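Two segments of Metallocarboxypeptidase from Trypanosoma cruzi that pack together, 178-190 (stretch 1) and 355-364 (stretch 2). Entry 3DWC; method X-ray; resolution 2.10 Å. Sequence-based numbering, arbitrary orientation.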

# COMPACT_ATOMS: atom_id res chain seq x y z
N VAL B 178 -28.46 5.11 -31.65
CA VAL B 178 -27.09 5.08 -32.23
C VAL B 178 -26.98 4.30 -33.56
O VAL B 178 -26.35 4.77 -34.51
N ARG B 179 -27.58 3.12 -33.63
CA ARG B 179 -27.48 2.26 -34.81
C ARG B 179 -28.09 2.90 -36.04
O ARG B 179 -27.67 2.57 -37.16
N SER B 180 -29.09 3.79 -35.86
CA SER B 180 -29.79 4.40 -36.96
C SER B 180 -28.95 5.43 -37.72
O SER B 180 -29.24 5.72 -38.89
N TRP B 181 -27.92 6.00 -37.07
CA TRP B 181 -27.12 7.12 -37.64
C TRP B 181 -25.59 6.95 -37.66
O TRP B 181 -24.94 7.53 -38.56
N LEU B 182 -25.02 6.17 -36.72
CA LEU B 182 -23.57 6.19 -36.49
C LEU B 182 -22.78 5.44 -37.55
O LEU B 182 -21.78 5.98 -38.00
N PRO B 183 -23.21 4.22 -37.96
CA PRO B 183 -22.52 3.57 -39.11
C PRO B 183 -22.40 4.43 -40.39
O PRO B 183 -21.33 4.47 -41.02
N GLU B 184 -23.46 5.15 -40.76
CA GLU B 184 -23.35 6.07 -41.90
C GLU B 184 -22.55 7.35 -41.60
O GLU B 184 -21.93 7.93 -42.49
N LEU B 185 -22.53 7.78 -40.35
CA LEU B 185 -21.75 8.97 -39.99
C LEU B 185 -20.28 8.65 -40.14
O LEU B 185 -19.52 9.49 -40.63
N LEU B 186 -19.89 7.45 -39.71
CA LEU B 186 -18.51 7.02 -39.82
C LEU B 186 -18.07 7.04 -41.30
O LEU B 186 -17.02 7.62 -41.65
N LYS B 187 -18.89 6.44 -42.15
CA LYS B 187 -18.60 6.36 -43.57
C LYS B 187 -18.51 7.73 -44.20
O LYS B 187 -17.66 7.96 -45.03
N GLU B 188 -19.39 8.64 -43.79
CA GLU B 188 -19.37 10.01 -44.29
C GLU B 188 -18.09 10.74 -43.89
O GLU B 188 -17.51 11.46 -44.69
N VAL B 189 -17.67 10.54 -42.65
CA VAL B 189 -16.48 11.19 -42.10
C VAL B 189 -15.24 10.68 -42.81
O VAL B 189 -14.43 11.48 -43.26
N GLN B 190 -15.14 9.36 -42.96
CA GLN B 190 -14.06 8.75 -43.73
C GLN B 190 -13.90 9.31 -45.14
O GLN B 190 -12.79 9.65 -45.55
N GLU B 355 -12.52 8.39 -31.00
CA GLU B 355 -13.73 8.82 -30.34
C GLU B 355 -14.97 8.40 -31.14
O GLU B 355 -16.03 8.10 -30.57
N LEU B 356 -14.87 8.38 -32.45
CA LEU B 356 -16.02 8.13 -33.31
C LEU B 356 -16.34 6.64 -33.46
O LEU B 356 -17.51 6.25 -33.44
N CYS B 357 -15.30 5.81 -33.56
CA CYS B 357 -15.46 4.37 -33.81
C CYS B 357 -15.81 3.62 -32.58
O CYS B 357 -16.50 2.61 -32.62
N TYR B 358 -15.28 4.09 -31.47
CA TYR B 358 -15.44 3.46 -30.18
C TYR B 358 -16.89 2.97 -29.85
O TYR B 358 -17.09 1.80 -29.54
N PRO B 359 -17.90 3.85 -29.94
CA PRO B 359 -19.26 3.41 -29.65
C PRO B 359 -19.76 2.24 -30.52
O PRO B 359 -20.62 1.48 -30.09
N LEU B 360 -19.26 2.14 -31.75
CA LEU B 360 -19.61 1.02 -32.60
C LEU B 360 -19.11 -0.33 -32.01
O LEU B 360 -19.83 -1.32 -32.05
N HIS B 361 -17.92 -0.33 -31.40
CA HIS B 361 -17.40 -1.51 -30.70
C HIS B 361 -18.28 -1.85 -29.48
O HIS B 361 -18.56 -3.00 -29.21
N VAL B 362 -18.73 -0.83 -28.77
CA VAL B 362 -19.57 -1.00 -27.59
C VAL B 362 -20.94 -1.49 -28.02
O VAL B 362 -21.46 -2.45 -27.44
N MET B 363 -21.53 -0.83 -29.01
CA MET B 363 -22.85 -1.23 -29.48
C MET B 363 -22.89 -2.71 -29.85
O MET B 363 -23.78 -3.45 -29.46
N LEU B 364 -21.94 -3.13 -30.63
CA LEU B 364 -21.87 -4.55 -30.98
C LEU B 364 -21.72 -5.52 -29.80
O LEU B 364 -22.20 -6.66 -29.88

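Two helical segments far apart in sequence run roughly antiparallel, at 142°, their axes approaching to 10.5 Å, so the early residues of stretch 1 meet the late residues of stretch 2. The contact buries 546 Å² and is held by apolar packing; no hydrogen bond crosses it.

Leucines do most of the work. On stretch 1, Leu182, Leu185 and Leu186 all point toward the partner and share one rotamer, t for chi1 and p for chi2. Leu356 answers with the same t,p pair and fits among four residues: its CD1 lies 3.9 Å from Leu182 CD1 and 4.0 Å from Leu185 CD2, while its CD2 lies 4.1 Å from Leu186 CD1 and 3.8 Å from Val189 CG2. Leu360, four residues on, adopts m,t instead. Its CD2 reaches Leu182 CG at 3.8 Å and Pro183 CG at 4.0 Å, and its CD1 reaches Leu186 CD2 at 3.7 Å.

Proline rings supply rigid surface on both sides. The tightest approach is Leu182 CD2 to Pro359 CG, 3.3 Å, with the CA-to-CB bond of Pro359 toward stretch 1 and that of Pro183 sideways. Pro183 N carries no proton, and the helix is kinked here.

Two sulfur-bearing side chains add to the contact. Met363, t,t,p, has its CA-to-CB bond toward stretch 1, placing SD 4.1 Å from Val178 CG1 (chi1 t) and 3.7 Å from Arg179 CB. Cys357 points its CB away, yet chi1 m leaves SG 3.9 Å from Leu186 CD1.

One polar side chain, that of Arg179, joins in. Its CB points sideways, its guanidinium lies obliquely near Met363 SD, with Arg179 NE 4.2 Å from that SD, and NE and NH1 are hydrogen-bonded elsewhere in the structure. Ser180, Glu184, Lys187 and Glu188 are out of reach. The rule is an apolar stripe with one arginine alongside.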

# COMPACT_ATOMS: atom_id res chain seq x y z
CB VAL B 178 -26.03 4.56 -31.18
CG1 VAL B 178 -24.59 4.44 -31.79
CG2 VAL B 178 -26.02 5.45 -29.94
CB ARG B 179 -28.13 0.87 -34.56
CG ARG B 179 -27.70 -0.23 -35.54
CD ARG B 179 -28.45 -1.60 -35.33
NE ARG B 179 -28.45 -1.91 -33.91
CZ ARG B 179 -29.49 -1.75 -33.09
NH1 ARG B 179 -29.34 -2.02 -31.79
NH2 ARG B 179 -30.69 -1.35 -33.54
CB SER B 180 -31.11 5.05 -36.48
OG SER B 180 -30.88 6.23 -35.71
CB TRP B 181 -27.49 8.49 -37.02
CG TRP B 181 -27.37 8.58 -35.52
CD1 TRP B 181 -28.37 8.41 -34.61
CD2 TRP B 181 -26.17 8.84 -34.77
NE1 TRP B 181 -27.87 8.54 -33.33
CE2 TRP B 181 -26.52 8.79 -33.41
CE3 TRP B 181 -24.84 9.10 -35.12
CZ2 TRP B 181 -25.60 8.99 -32.40
CZ3 TRP B 181 -23.93 9.30 -34.13
CH2 TRP B 181 -24.31 9.25 -32.77
CB LEU B 182 -23.18 5.75 -35.06
CG LEU B 182 -21.70 5.78 -34.66
CD1 LEU B 182 -21.03 7.12 -35.06
CD2 LEU B 182 -21.56 5.54 -33.16
CB PRO B 183 -23.35 2.31 -39.34
CG PRO B 183 -23.90 2.00 -37.96
CD PRO B 183 -24.26 3.35 -37.41
CB GLU B 184 -24.72 6.40 -42.47
CG GLU B 184 -25.29 5.25 -43.28
CD GLU B 184 -24.45 4.93 -44.54
OE1 GLU B 184 -23.83 5.88 -45.10
OE2 GLU B 184 -24.44 3.75 -44.97
CB LEU B 185 -22.04 9.40 -38.56
CG LEU B 185 -21.24 10.61 -38.02
CD1 LEU B 185 -21.39 11.77 -38.97
CD2 LEU B 185 -21.71 11.01 -36.65
CB LEU B 186 -18.31 5.65 -39.17
CG LEU B 186 -16.94 4.99 -39.42
CD1 LEU B 186 -15.74 5.94 -39.04
CD2 LEU B 186 -16.83 3.67 -38.66
CB LYS B 187 -19.65 5.54 -44.28
CG LYS B 187 -19.74 4.06 -43.92
CD LYS B 187 -20.50 3.33 -45.05
CE LYS B 187 -21.12 1.94 -44.69
NZ LYS B 187 -20.82 1.33 -43.34
CB GLU B 188 -20.56 10.78 -43.74
CG GLU B 188 -20.66 12.20 -44.30
CD GLU B 188 -21.90 12.94 -43.87
OE1 GLU B 188 -22.29 13.85 -44.62
OE2 GLU B 188 -22.49 12.63 -42.81
CB VAL B 189 -16.38 10.99 -40.59
CG1 VAL B 189 -15.03 11.49 -40.05
CG2 VAL B 189 -17.52 11.73 -39.92
CB GLN B 190 -14.23 7.24 -43.80
CG GLN B 190 -13.77 6.50 -42.55
CD GLN B 190 -13.96 5.01 -42.69
OE1 GLN B 190 -12.99 4.25 -42.73
NE2 GLN B 190 -15.22 4.58 -42.81
CB GLU B 355 -13.69 10.35 -30.12
CG GLU B 355 -14.90 10.91 -29.40
CD GLU B 355 -14.84 12.39 -29.26
OE1 GLU B 355 -14.03 13.02 -29.96
OE2 GLU B 355 -15.57 12.92 -28.41
CB LEU B 356 -15.81 8.81 -34.68
CG LEU B 356 -16.97 8.88 -35.69
CD1 LEU B 356 -18.17 9.72 -35.22
CD2 LEU B 356 -16.47 9.45 -37.01
CB CYS B 357 -14.17 3.79 -34.38
SG CYS B 357 -13.83 4.37 -36.04
CB TYR B 358 -14.88 4.38 -29.10
CG TYR B 358 -14.58 3.65 -27.82
CD1 TYR B 358 -13.27 3.32 -27.48
CD2 TYR B 358 -15.60 3.22 -27.00
CE1 TYR B 358 -13.00 2.63 -26.32
CE2 TYR B 358 -15.33 2.55 -25.85
CZ TYR B 358 -14.04 2.26 -25.52
OH TYR B 358 -13.80 1.58 -24.37
CB PRO B 359 -20.09 4.65 -29.95
CG PRO B 359 -19.26 5.49 -30.81
CD PRO B 359 -17.88 5.28 -30.27
CB LEU B 360 -19.10 1.27 -34.01
CG LEU B 360 -19.87 2.42 -34.67
CD1 LEU B 360 -19.16 2.91 -35.94
CD2 LEU B 360 -21.32 2.02 -34.95
CB HIS B 361 -15.94 -1.28 -30.23
CG HIS B 361 -14.93 -1.19 -31.35
ND1 HIS B 361 -14.19 -2.27 -31.80
CD2 HIS B 361 -14.51 -0.13 -32.09
CE1 HIS B 361 -13.39 -1.89 -32.77
NE2 HIS B 361 -13.55 -0.58 -32.95
CB VAL B 362 -19.67 0.34 -26.78
CG1 VAL B 362 -20.72 0.26 -25.67
CG2 VAL B 362 -18.27 0.72 -26.23
CB MET B 363 -23.24 -0.46 -30.73
CG MET B 363 -24.57 -0.88 -31.26
SD MET B 363 -25.30 0.39 -32.28
CE MET B 363 -24.28 0.33 -33.74
CB LEU B 364 -20.79 -4.77 -32.03
CG LEU B 364 -19.40 -5.32 -31.82
CD1 LEU B 364 -19.32 -6.77 -31.33
CD2 LEU B 364 -18.77 -5.17 -33.17